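Dihydroorotase (Saccharomyces cerevisiae S288C, PDB 6L0A) catalyses, with two zinc ions per subunit, the reversible ring closure of N-carbamoyl-L-aspartate to (S)-dihydroorotate in de novo pyrimidine synthesis. Local coordinates at residues V15-G20 and E24-K29; D83-A88 and Y121-A126; E87-H92 and E130-N135; P335-I338 and I344-I347. One frame throughout, in Å; residues are numbered along the deposited sequence.

Interaction 1: residues V15-G20 and E24-K29; sequences VHVREG and ELVTPK. With ZN (zinc ion), chain K; LMR ((2S)-2-hydroxybutanedioic acid), chain M.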
loop_
_atom_site.group_PDB
_atom_site.type_symbol
_atom_site.label_atom_id
_atom_site.label_comp_id
_atom_site.label_asym_id
_atom_site.label_seq_id
_atom_site.Cartn_x
_atom_site.Cartn_y
_atom_site.Cartn_z
ATOM N N VAL C 15 20.230 2.816 12.097
ATOM C CA VAL C 15 19.503 2.422 13.308
ATOM C C VAL C 15 18.719 3.609 13.850
ATOM O O VAL C 15 19.255 4.718 13.950
ATOM C CB VAL C 15 20.462 1.883 14.394
ATOM C CG1 VAL C 15 19.736 1.702 15.720
ATOM C CG2 VAL C 15 21.071 0.556 13.955
ATOM N N HIS C 16 17.456 3.373 14.225
ATOM C CA HIS C 16 16.660 4.320 14.998
ATOM C C HIS C 16 16.444 3.771 16.403
ATOM O O HIS C 16 15.906 2.667 16.560
ATOM C CB HIS C 16 15.296 4.571 14.331
ATOM C CG HIS C 16 15.385 5.218 12.981
ATOM N ND1 HIS C 16 15.418 6.587 12.810
ATOM C CD2 HIS C 16 15.453 4.680 11.739
ATOM C CE1 HIS C 16 15.509 6.861 11.518
ATOM N NE2 HIS C 16 15.532 5.721 10.846
ATOM N N VAL C 17 16.832 4.538 17.427
ATOM C CA VAL C 17 16.563 4.152 18.810
ATOM C C VAL C 17 15.715 5.170 19.555
ATOM O O VAL C 17 15.443 4.973 20.744
ATOM C CB VAL C 17 17.857 3.868 19.607
ATOM C CG1 VAL C 17 18.566 2.617 19.076
ATOM C CG2 VAL C 17 18.768 5.083 19.595
ATOM N N ARG C 18 15.284 6.249 18.903
ATOM C CA ARG C 18 14.301 7.183 19.482
ATOM C C ARG C 18 14.873 7.799 20.770
ATOM O O ARG C 18 16.091 7.990 20.900
ATOM C CB ARG C 18 12.952 6.485 19.678
ATOM C CG ARG C 18 12.482 5.611 18.520
ATOM C CD ARG C 18 12.216 6.432 17.273
ATOM N NE ARG C 18 11.454 5.642 16.306
ATOM C CZ ARG C 18 11.401 5.902 15.004
ATOM N NH1 ARG C 18 12.063 6.942 14.495
ATOM N NH2 ARG C 18 10.687 5.111 14.211
ATOM N N GLU C 19 13.989 8.130 21.721
ATOM C CA GLU C 19 14.369 8.759 22.984
ATOM C C GLU C 19 13.521 8.169 24.111
ATOM O O GLU C 19 12.674 7.299 23.888
ATOM C CB GLU C 19 14.217 10.283 22.905
ATOM C CG GLU C 19 15.280 10.981 22.056
ATOM C CD GLU C 19 15.337 12.485 22.289
ATOM O OE1 GLU C 19 14.582 13.232 21.618
ATOM O OE2 GLU C 19 16.139 12.923 23.146
ATOM N N GLY C 20 13.773 8.629 25.340
ATOM C CA GLY C 20 12.924 8.255 26.470
ATOM C C GLY C 20 12.771 6.758 26.667
ATOM O O GLY C 20 13.714 5.977 26.497
ATOM N N GLU C 24 15.128 3.305 25.944
ATOM C CA GLU C 24 15.546 2.342 26.956
ATOM C C GLU C 24 15.172 0.921 26.565
ATOM O O GLU C 24 15.910 -0.025 26.866
ATOM C CB GLU C 24 14.923 2.710 28.302
ATOM C CG GLU C 24 15.305 4.109 28.760
ATOM C CD GLU C 24 14.835 4.413 30.166
ATOM O OE1 GLU C 24 14.177 3.540 30.779
ATOM O OE2 GLU C 24 15.127 5.526 30.656
ATOM N N LEU C 25 14.038 0.751 25.881
ATOM C CA LEU C 25 13.644 -0.577 25.435
ATOM C C LEU C 25 14.546 -1.070 24.313
ATOM O O LEU C 25 15.019 -2.207 24.338
ATOM C CB LEU C 25 12.179 -0.554 24.987
ATOM C CG LEU C 25 11.547 -1.788 24.342
ATOM C CD1 LEU C 25 11.727 -3.042 25.188
ATOM C CD2 LEU C 25 10.069 -1.519 24.097
ATOM N N VAL C 26 14.818 -0.213 23.333
ATOM C CA VAL C 26 15.335 -0.680 22.052
ATOM C C VAL C 26 16.858 -0.701 21.995
ATOM O O VAL C 26 17.429 -1.565 21.331
ATOM C CB VAL C 26 14.744 0.194 20.934
ATOM C CG1 VAL C 26 15.491 -0.014 19.625
ATOM C CG2 VAL C 26 13.263 -0.137 20.777
ATOM N N THR C 27 17.524 0.232 22.661
ATOM C CA THR C 27 18.979 0.310 22.548
ATOM C C THR C 27 19.681 -0.969 22.983
ATOM O O THR C 27 20.618 -1.390 22.282
ATOM C CB THR C 27 19.497 1.525 23.329
ATOM O OG1 THR C 27 18.895 2.714 22.809
ATOM C CG2 THR C 27 21.025 1.642 23.192
ATOM N N PRO C 28 19.281 -1.651 24.063
ATOM C CA PRO C 28 19.891 -2.961 24.356
ATOM C C PRO C 28 19.638 -4.004 23.283
ATOM O O PRO C 28 20.424 -4.955 23.172
ATOM C CB PRO C 28 19.249 -3.362 25.694
ATOM C CG PRO C 28 18.782 -2.084 26.307
ATOM C CD PRO C 28 18.341 -1.240 25.122
ATOM N N LYS C 29 18.567 -3.868 22.489
ATOM C CA LYS C 29 18.271 -4.858 21.462
ATOM C C LYS C 29 19.240 -4.813 20.288
ATOM O O LYS C 29 19.252 -5.754 19.485
ATOM C CB LYS C 29 16.837 -4.674 20.944
ATOM C CG LYS C 29 15.794 -4.569 22.050
ATOM C CD LYS C 29 15.662 -5.912 22.763
ATOM C CE LYS C 29 14.463 -5.924 23.701
ATOM N NZ LYS C 29 14.676 -4.990 24.837
HETATM ZN ZN ZN K . 15.912 5.351 8.747
HETATM C C1 LMR M . 12.497 6.058 7.597
HETATM O O1A LMR M . 13.673 5.606 7.567
HETATM O O1B LMR M . 12.026 6.470 6.517
HETATM C C2 LMR M . 11.648 6.129 8.889
HETATM O O2 LMR M . 10.461 5.360 8.889
HETATM C C3 LMR M . 12.389 5.515 10.029
HETATM C C4 LMR M . 11.701 6.202 11.186
HETATM O O4A LMR M . 10.479 5.975 11.492
HETATM O O4B LMR M . 12.430 7.008 11.779
#
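The His-X-His metal motif that amidohydrolases carry at the end of the first barrel strand leads here straight into helix 20-32, and Val17, just past the motif, packs back on Val26 and Thr27 of that helix. Val17 CG1 meets Val26 CG1 at 4.1 Å, and Val17 CB lies 3.6 Å from Thr27 OG1, a hydroxyl whose hydrogen bond goes to Cys23 O in the preceding turn. Val26 CG1, anti to its own backbone N (chi1 166°), also touches His16 O. The link is completed where Glu24 N donates to Gly20 O (3.1 Å).

From the same loop, His16 and Arg18 reach into the active site. His16 binds zinc through NE2 at 2.2 Å, alongside His14, Lys98 and Asp258, and malate O1A lies 2.5 Å from the same metal. The other malate carboxylate is gripped by Arg18: NH1 reaches O4B (2.7 Å, 158°) and NH2 reaches O4A (2.9 Å, 169°), the carboxylate carbon sitting at the guanidinium edge in its plane. O4B also hangs over one face of the His16 ring. Arg18 NE is tied to Pro261 O, which should limit rotation of the group, while Thr105, Thr106 and Asn43 hold malate too; the grip is consistent with recognition of a substrate carboxylate.

Outside the site, helix 51-64 covers Val17 with Tyr57 and Leu61 and Thr27 with Leu61 and Leu64, Val15 pairs through its backbone with Tyr39 and Met41 beside strand 37-40, and strand 345-346 packs on Leu25 and Val26 through Ile346.

Interaction 2: residues D83-A88 and Y121-A126; sequences DLIHEA and YPIFKA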
loop_
_atom_site.group_PDB
_atom_site.type_symbol
_atom_site.label_atom_id
_atom_site.label_comp_id
_atom_site.label_asym_id
_atom_site.label_seq_id
_atom_site.Cartn_x
_atom_site.Cartn_y
_atom_site.Cartn_z
ATOM N N ASP C 83 30.741 25.726 9.574
ATOM C CA ASP C 83 31.605 25.777 10.750
ATOM C C ASP C 83 31.219 24.692 11.748
ATOM O O ASP C 83 32.091 24.049 12.345
ATOM C CB ASP C 83 31.543 27.168 11.382
ATOM C CG ASP C 83 32.149 28.240 10.481
ATOM O OD1 ASP C 83 33.299 28.656 10.746
ATOM O OD2 ASP C 83 31.486 28.658 9.499
ATOM N N LEU C 84 29.912 24.437 11.905
ATOM C CA LEU C 84 29.464 23.389 12.817
ATOM C C LEU C 84 29.870 22.009 12.317
ATOM O O LEU C 84 30.187 21.122 13.117
ATOM C CB LEU C 84 27.952 23.471 13.003
ATOM C CG LEU C 84 27.325 22.311 13.775
ATOM C CD1 LEU C 84 27.999 22.139 15.141
ATOM C CD2 LEU C 84 25.827 22.503 13.928
ATOM N N ILE C 85 29.860 21.805 10.998
ATOM C CA ILE C 85 30.352 20.551 10.431
ATOM C C ILE C 85 31.822 20.344 10.789
ATOM O O ILE C 85 32.226 19.271 11.254
ATOM C CB ILE C 85 30.140 20.540 8.905
ATOM C CG1 ILE C 85 28.649 20.617 8.564
ATOM C CG2 ILE C 85 30.822 19.325 8.273
ATOM C CD1 ILE C 85 27.848 19.368 8.962
ATOM N N HIS C 86 32.648 21.370 10.560
ATOM C CA HIS C 86 34.063 21.284 10.910
ATOM C C HIS C 86 34.246 21.043 12.406
ATOM O O HIS C 86 35.050 20.200 12.818
ATOM C CB HIS C 86 34.785 22.565 10.477
ATOM C CG HIS C 86 34.960 22.693 8.994
ATOM N ND1 HIS C 86 35.790 21.869 8.268
ATOM C CD2 HIS C 86 34.411 23.553 8.103
ATOM C CE1 HIS C 86 35.746 22.213 6.993
ATOM N NE2 HIS C 86 34.910 23.229 6.866
ATOM N N GLU C 87 33.501 21.780 13.232
ATOM C CA GLU C 87 33.614 21.646 14.681
ATOM C C GLU C 87 33.251 20.235 15.140
ATOM O O GLU C 87 34.001 19.600 15.892
ATOM C CB GLU C 87 32.721 22.683 15.355
ATOM C CG GLU C 87 32.740 22.649 16.865
ATOM C CD GLU C 87 31.854 23.722 17.483
ATOM O OE1 GLU C 87 30.639 23.738 17.183
ATOM O OE2 GLU C 87 32.368 24.547 18.271
ATOM N N ALA C 88 32.092 19.729 14.700
ATOM C CA ALA C 88 31.656 18.395 15.109
ATOM C C ALA C 88 32.608 17.323 14.607
ATOM O O ALA C 88 32.884 16.347 15.312
ATOM C CB ALA C 88 30.240 18.122 14.597
ATOM N N TYR C 121 25.167 23.144 -0.645
ATOM C CA TYR C 121 26.497 22.857 -1.176
ATOM C C TYR C 121 27.624 23.312 -0.245
ATOM O O TYR C 121 28.634 22.594 -0.153
ATOM C CB TYR C 121 26.636 23.462 -2.582
ATOM C CG TYR C 121 26.278 22.467 -3.672
ATOM C CD1 TYR C 121 25.189 21.616 -3.527
ATOM C CD2 TYR C 121 27.037 22.366 -4.832
ATOM C CE1 TYR C 121 24.860 20.686 -4.508
ATOM C CE2 TYR C 121 26.721 21.445 -5.821
ATOM C CZ TYR C 121 25.627 20.604 -5.652
ATOM O OH TYR C 121 25.297 19.687 -6.629
ATOM N N PRO C 122 27.525 24.437 0.469
ATOM C CA PRO C 122 28.563 24.731 1.479
ATOM C C PRO C 122 28.681 23.662 2.561
ATOM O O PRO C 122 29.796 23.377 3.021
ATOM C CB PRO C 122 28.113 26.079 2.050
ATOM C CG PRO C 122 27.398 26.727 0.917
ATOM C CD PRO C 122 26.639 25.597 0.255
ATOM N N ILE C 123 27.562 23.055 2.972
ATOM C CA ILE C 123 27.622 21.940 3.919
ATOM C C ILE C 123 28.370 20.764 3.307
ATOM O O ILE C 123 29.267 20.183 3.929
ATOM C CB ILE C 123 26.206 21.526 4.356
ATOM C CG1 ILE C 123 25.438 22.708 4.967
ATOM C CG2 ILE C 123 26.276 20.328 5.334
ATOM C CD1 ILE C 123 26.027 23.220 6.265
ATOM N N PHE C 124 27.997 20.377 2.081
ATOM C CA PHE C 124 28.633 19.221 1.450
ATOM C C PHE C 124 30.124 19.451 1.227
ATOM O O PHE C 124 30.923 18.509 1.333
ATOM C CB PHE C 124 27.949 18.893 0.118
ATOM C CG PHE C 124 26.479 18.609 0.240
ATOM C CD1 PHE C 124 25.949 18.091 1.413
ATOM C CD2 PHE C 124 25.621 18.862 -0.817
ATOM C CE1 PHE C 124 24.591 17.819 1.525
ATOM C CE2 PHE C 124 24.244 18.604 -0.706
ATOM C CZ PHE C 124 23.737 18.079 0.463
ATOM N N LYS C 125 30.519 20.692 0.922
ATOM C CA LYS C 125 31.941 20.983 0.789
ATOM C C LYS C 125 32.667 20.764 2.109
ATOM O O LYS C 125 33.751 20.169 2.140
ATOM C CB LYS C 125 32.140 22.419 0.286
ATOM C CG LYS C 125 33.546 22.750 -0.258
ATOM C CD LYS C 125 34.174 21.617 -1.103
ATOM C CE LYS C 125 33.375 21.237 -2.364
ATOM N NZ LYS C 125 33.261 22.289 -3.421
ATOM N N ALA C 126 32.070 21.212 3.217
ATOM C CA ALA C 126 32.679 20.991 4.528
ATOM C C ALA C 126 32.727 19.504 4.868
ATOM O O ALA C 126 33.752 18.998 5.343
ATOM C CB ALA C 126 31.914 21.774 5.598
#
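Ile85 and Ile123 cross at about a right angle between helices 82-90 and 121-130, while Ala126, one turn further along the second helix, fits between Ile85 and His86. The Ile123 branch in play is CG2, which lies 4.0 Å from Ile85 CG1 and 4.1 Å from Ile85 CD1. Both atoms of the longer Ile85 arm can touch that one methyl because the arm folds over at chi2 (-68°). The shorter arm serves a different neighbour: Ile85 CG2 stands 3.8 Å from Ala126 CB.

That same alanine methyl is met by His86, whose ring comes to it obliquely and brings NE2 to 3.6 Å from Ala126 CB. On a (beta/alpha)8 barrel of the amidohydrolase type, successive outer helices run in roughly the same direction, and these two follow the rule, with segment axes 22° apart and 9.1 Å at closest approach. At Ala126, whose CA lies 6.4 Å from Ile85 CA, the side chain is only a methyl.

The other ring nitrogen of His86, ND1, hydrogen-bonds to Glu130 OE2 near the end of the second helix, and the nearby carboxylate is likely to favour a positively charged imidazole. With a leucine in place of His86, the carboxylate of Glu130 would probably lose this partner, leaving Gln90 as the side chain of helix 82-90 still bonded to it. Leu132 and Met127 continue the apolar layer around Ile85, and Pro82, in the first turn of helix 82-90, rests on Pro122, Ile123 and Ala126.

Interaction 3: residues E87-H92 and E130-N135; sequences EAAQQH and ENLVLN
Glu130 leans along Ala89 and ends at Gln90, joining the tails of two neighbouring outer helices of the TIM-type barrel. Both helices finish in Schellman motifs, at His92 and Asn131, and after the second the chain turns into strand 133-136.

Glu130 CB starts the contact 3.6 Å from Ala89 CB. The chain then bends at chi2 (-74°), which wraps the side chain round the same methyl: CG, CD and OE1 of Glu130 each lie 3.7 Å from Ala89 CB. At the tip, OE2 accepts a hydrogen bond from Gln90 NE2 (2.9 Å) through its syn lone pair. The bond is bent, with an angle of 131° at the hydrogen and the acceptor tilted 25° from the amide plane. OE2 is also the partner of His86, so one oxygen serves two side chains of helix 82-90.

Were Glu130 replaced by an alanine, Gln90 and His86 would probably both be left without this partner, and the amide of Gln90 would be freer to turn. Away from the carboxylate, the apolar side of the contact is carried on by Leu132, whose CD1 lies 4.1 Å from Ala89 CB.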
loop_
_atom_site.group_PDB
_atom_site.type_symbol
_atom_site.label_atom_id
_atom_site.label_comp_id
_atom_site.label_asym_id
_atom_site.label_seq_id
_atom_site.Cartn_x
_atom_site.Cartn_y
_atom_site.Cartn_z
ATOM N N GLU C 87 33.501 21.780 13.232
ATOM C CA GLU C 87 33.614 21.646 14.681
ATOM C C GLU C 87 33.251 20.235 15.140
ATOM O O GLU C 87 34.001 19.600 15.892
ATOM C CB GLU C 87 32.721 22.683 15.355
ATOM C CG GLU C 87 32.740 22.649 16.865
ATOM C CD GLU C 87 31.854 23.722 17.483
ATOM O OE1 GLU C 87 30.639 23.738 17.183
ATOM O OE2 GLU C 87 32.368 24.547 18.271
ATOM N N ALA C 88 32.092 19.729 14.700
ATOM C CA ALA C 88 31.656 18.395 15.109
ATOM C C ALA C 88 32.608 17.323 14.607
ATOM O O ALA C 88 32.884 16.347 15.312
ATOM C CB ALA C 88 30.240 18.122 14.597
ATOM N N ALA C 89 33.119 17.485 13.385
ATOM C CA ALA C 89 34.021 16.493 12.815
ATOM C C ALA C 89 35.321 16.421 13.600
ATOM O O ALA C 89 35.804 15.331 13.932
ATOM C CB ALA C 89 34.306 16.820 11.351
ATOM N N GLN C 90 35.899 17.580 13.912
ATOM C CA GLN C 90 37.190 17.587 14.581
ATOM C C GLN C 90 37.084 17.069 16.005
ATOM O O GLN C 90 38.068 16.557 16.546
ATOM C CB GLN C 90 37.785 18.996 14.544
ATOM C CG GLN C 90 38.554 19.257 13.253
ATOM C CD GLN C 90 38.541 20.711 12.827
ATOM O OE1 GLN C 90 38.682 21.615 13.651
ATOM N NE2 GLN C 90 38.379 20.942 11.528
ATOM N N GLN C 91 35.914 17.177 16.621
ATOM C CA GLN C 91 35.683 16.591 17.934
ATOM C C GLN C 91 35.225 15.138 17.864
ATOM O O GLN C 91 34.919 14.548 18.907
ATOM C CB GLN C 91 34.661 17.427 18.702
ATOM C CG GLN C 91 35.159 18.823 19.028
ATOM C CD GLN C 91 34.198 19.594 19.909
ATOM O OE1 GLN C 91 33.438 19.007 20.680
ATOM N NE2 GLN C 91 34.224 20.918 19.797
ATOM N N HIS C 92 35.190 14.552 16.665
ATOM C CA HIS C 92 34.752 13.171 16.456
ATOM C C HIS C 92 33.366 12.939 17.052
ATOM O O HIS C 92 33.068 11.874 17.594
ATOM C CB HIS C 92 35.773 12.180 17.018
ATOM C CG HIS C 92 37.121 12.298 16.378
ATOM N ND1 HIS C 92 38.137 13.058 16.918
ATOM C CD2 HIS C 92 37.608 11.782 15.226
ATOM C CE1 HIS C 92 39.198 12.989 16.133
ATOM N NE2 HIS C 92 38.904 12.218 15.101
ATOM N N GLU C 130 36.081 16.995 5.532
ATOM C CA GLU C 130 36.232 16.306 6.808
ATOM C C GLU C 130 36.068 14.798 6.688
ATOM O O GLU C 130 36.120 14.101 7.707
ATOM C CB GLU C 130 35.233 16.860 7.834
ATOM C CG GLU C 130 35.400 18.342 8.172
ATOM C CD GLU C 130 36.606 18.633 9.065
ATOM O OE1 GLU C 130 37.328 17.684 9.455
ATOM O OE2 GLU C 130 36.830 19.823 9.375
ATOM N N ASN C 131 35.881 14.281 5.468
ATOM C CA ASN C 131 35.715 12.849 5.221
ATOM C C ASN C 131 34.512 12.285 5.979
ATOM O O ASN C 131 34.558 11.176 6.515
ATOM C CB ASN C 131 36.988 12.065 5.560
ATOM C CG ASN C 131 37.037 10.704 4.864
ATOM O OD1 ASN C 131 36.326 10.470 3.879
ATOM N ND2 ASN C 131 37.870 9.799 5.379
ATOM N N LEU C 132 33.431 13.057 6.024
ATOM C CA LEU C 132 32.173 12.620 6.612
ATOM C C LEU C 132 31.291 12.001 5.532
ATOM O O LEU C 132 31.417 12.313 4.346
ATOM C CB LEU C 132 31.443 13.791 7.272
ATOM C CG LEU C 132 32.070 14.493 8.487
ATOM C CD1 LEU C 132 31.278 15.732 8.857
ATOM C CD2 LEU C 132 32.145 13.539 9.692
ATOM N N VAL C 133 30.377 11.118 5.958
ATOM C CA VAL C 133 29.512 10.390 5.030
ATOM C C VAL C 133 28.219 11.170 4.858
ATOM O O VAL C 133 27.656 11.661 5.834
ATOM C CB VAL C 133 29.233 8.965 5.550
ATOM C CG1 VAL C 133 28.185 8.271 4.676
ATOM C CG2 VAL C 133 30.529 8.155 5.627
ATOM N N LEU C 134 27.747 11.308 3.621
ATOM C CA LEU C 134 26.447 11.922 3.371
ATOM C C LEU C 134 25.451 10.790 3.134
ATOM O O LEU C 134 25.566 10.065 2.146
ATOM C CB LEU C 134 26.500 12.873 2.176
ATOM C CG LEU C 134 25.144 13.408 1.710
ATOM C CD1 LEU C 134 24.488 14.256 2.803
ATOM C CD2 LEU C 134 25.290 14.200 0.403
ATOM N N ASN C 135 24.494 10.632 4.053
ATOM C CA ASN C 135 23.469 9.596 3.969
ATOM C C ASN C 135 22.217 10.188 3.344
ATOM O O ASN C 135 21.693 11.182 3.838
ATOM C CB ASN C 135 23.129 9.055 5.354
ATOM C CG ASN C 135 24.360 8.714 6.164
ATOM O OD1 ASN C 135 24.832 9.521 6.964
ATOM N ND2 ASN C 135 24.855 7.503 5.992
#

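Interaction 4: residues P335-I338 and I344-I347; sequences PQVI and ISII
Ile338 and Ile346 form an antiparallel hydrogen-bonded pair, the core of a small beta hairpin formed by strands 338-339 and 345-346. Two backbone bonds close it, both nearly straight. Ile338 N gives to Ile346 O at 2.7 Å, and Ile346 N gives to Ile338 O at 2.6 Å.

Weaker CA-H...O contacts flank the pair and use the same two carbonyls. Val337 CA lies 3.5 Å from Ile346 O, and Ser345 CA lies 3.4 Å from Ile338 O.

Apolar contacts accompany the bonds. The side chains of the bridged pair project from one face of the ribbon, where Ile338 CB lies 4.4 Å from Ile346 CB. Val337 divides its branches between two residues: Val337 CG1, anti to the backbone N (chi1 -176°), presses tightly on Ser345 CB at 3.5 Å, while Val337 CG2 meets Ile347 CD1 obliquely at 4.2 Å.

Beyond the hairpin, Ser345 makes a backbone bond with Val264, and the connecting turn is tied down by Ser339 and Asp340 side chains bonded to the backbone of Ile344. Helix 20-32 touches Ile344 and Ile346 through Met22, and Ile347 packs on Tyr270 of the second subunit.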
loop_
_atom_site.group_PDB
_atom_site.type_symbol
_atom_site.label_atom_id
_atom_site.label_comp_id
_atom_site.label_asym_id
_atom_site.label_seq_id
_atom_site.Cartn_x
_atom_site.Cartn_y
_atom_site.Cartn_z
ATOM N N PRO C 335 8.668 -13.601 18.564
ATOM C CA PRO C 335 7.469 -13.362 19.374
ATOM C C PRO C 335 6.445 -12.521 18.629
ATOM O O PRO C 335 6.725 -11.913 17.591
ATOM C CB PRO C 335 8.003 -12.613 20.599
ATOM C CG PRO C 335 9.310 -12.035 20.157
ATOM C CD PRO C 335 9.874 -13.020 19.176
ATOM N N GLN C 336 5.238 -12.463 19.206
ATOM C CA GLN C 336 4.166 -11.654 18.635
ATOM C C GLN C 336 4.341 -10.179 18.950
ATOM O O GLN C 336 3.952 -9.325 18.143
ATOM C CB GLN C 336 2.802 -12.124 19.158
ATOM C CG GLN C 336 2.417 -13.530 18.724
ATOM C CD GLN C 336 2.210 -13.641 17.228
ATOM O OE1 GLN C 336 1.890 -12.657 16.557
ATOM N NE2 GLN C 336 2.374 -14.849 16.696
ATOM N N VAL C 337 4.906 -9.861 20.117
ATOM C CA VAL C 337 5.059 -8.491 20.587
ATOM C C VAL C 337 6.428 -8.358 21.248
ATOM O O VAL C 337 6.968 -9.325 21.794
ATOM C CB VAL C 337 3.923 -8.109 21.566
ATOM C CG1 VAL C 337 4.020 -6.662 21.990
ATOM C CG2 VAL C 337 2.557 -8.374 20.942
ATOM N N ILE C 338 7.001 -7.157 21.168
ATOM C CA ILE C 338 8.172 -6.769 21.947
ATOM C C ILE C 338 7.723 -5.643 22.870
ATOM O O ILE C 338 7.237 -4.608 22.399
ATOM C CB ILE C 338 9.342 -6.315 21.056
ATOM C CG1 ILE C 338 9.602 -7.322 19.933
ATOM C CG2 ILE C 338 10.606 -6.103 21.879
ATOM C CD1 ILE C 338 10.323 -8.571 20.379
ATOM N N ILE C 344 4.723 0.428 26.415
ATOM C CA ILE C 344 5.211 0.304 25.041
ATOM C C ILE C 344 5.143 -1.151 24.603
ATOM O O ILE C 344 5.739 -2.027 25.241
ATOM C CB ILE C 344 6.638 0.851 24.889
ATOM C CG1 ILE C 344 6.652 2.353 25.180
ATOM C CG2 ILE C 344 7.174 0.566 23.491
ATOM C CD1 ILE C 344 8.044 2.990 25.125
ATOM N N SER C 345 4.428 -1.402 23.502
ATOM C CA SER C 345 4.471 -2.671 22.793
ATOM C C SER C 345 4.806 -2.403 21.333
ATOM O O SER C 345 4.206 -1.524 20.713
ATOM C CB SER C 345 3.135 -3.409 22.889
ATOM O OG SER C 345 2.752 -3.569 24.241
ATOM N N ILE C 346 5.758 -3.158 20.792
ATOM C CA ILE C 346 6.158 -3.063 19.392
ATOM C C ILE C 346 5.886 -4.400 18.729
ATOM O O ILE C 346 6.200 -5.456 19.290
ATOM C CB ILE C 346 7.650 -2.707 19.244
ATOM C CG1 ILE C 346 7.978 -1.393 19.936
ATOM C CG2 ILE C 346 8.054 -2.664 17.765
ATOM C CD1 ILE C 346 9.447 -1.321 20.335
ATOM N N ILE C 347 5.333 -4.362 17.520
ATOM C CA ILE C 347 5.172 -5.556 16.698
ATOM C C ILE C 347 6.459 -5.742 15.898
ATOM O O ILE C 347 6.761 -4.901 15.032
ATOM C CB ILE C 347 3.951 -5.450 15.776
ATOM C CG1 ILE C 347 2.748 -4.894 16.548
ATOM C CG2 ILE C 347 3.636 -6.802 15.186
ATOM C CD1 ILE C 347 2.246 -5.838 17.652
#

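How the interactions relate
Along the chain, interaction 1 comes first, interactions 2 and 3 start from the same helix, and interaction 4 closes the series. Interactions 2 and 3 adjoin, their centres 8 Å apart, sharing helix 82-90 with Glu87 and Ala88; helix 121-130 runs on into strand 133-136, and Phe124 packs on Leu134 between them. Interactions 1 and 4 also touch, although far apart in sequence: Lys29 of helix 20-32 meets Ile338 of the late hairpin. About 40 Å separate the centres of interactions 2 and 4. One group thus joins neighbouring outer elements of the barrel; the other places a hairpin that touches the second subunit against the helix following the metal-binding loop.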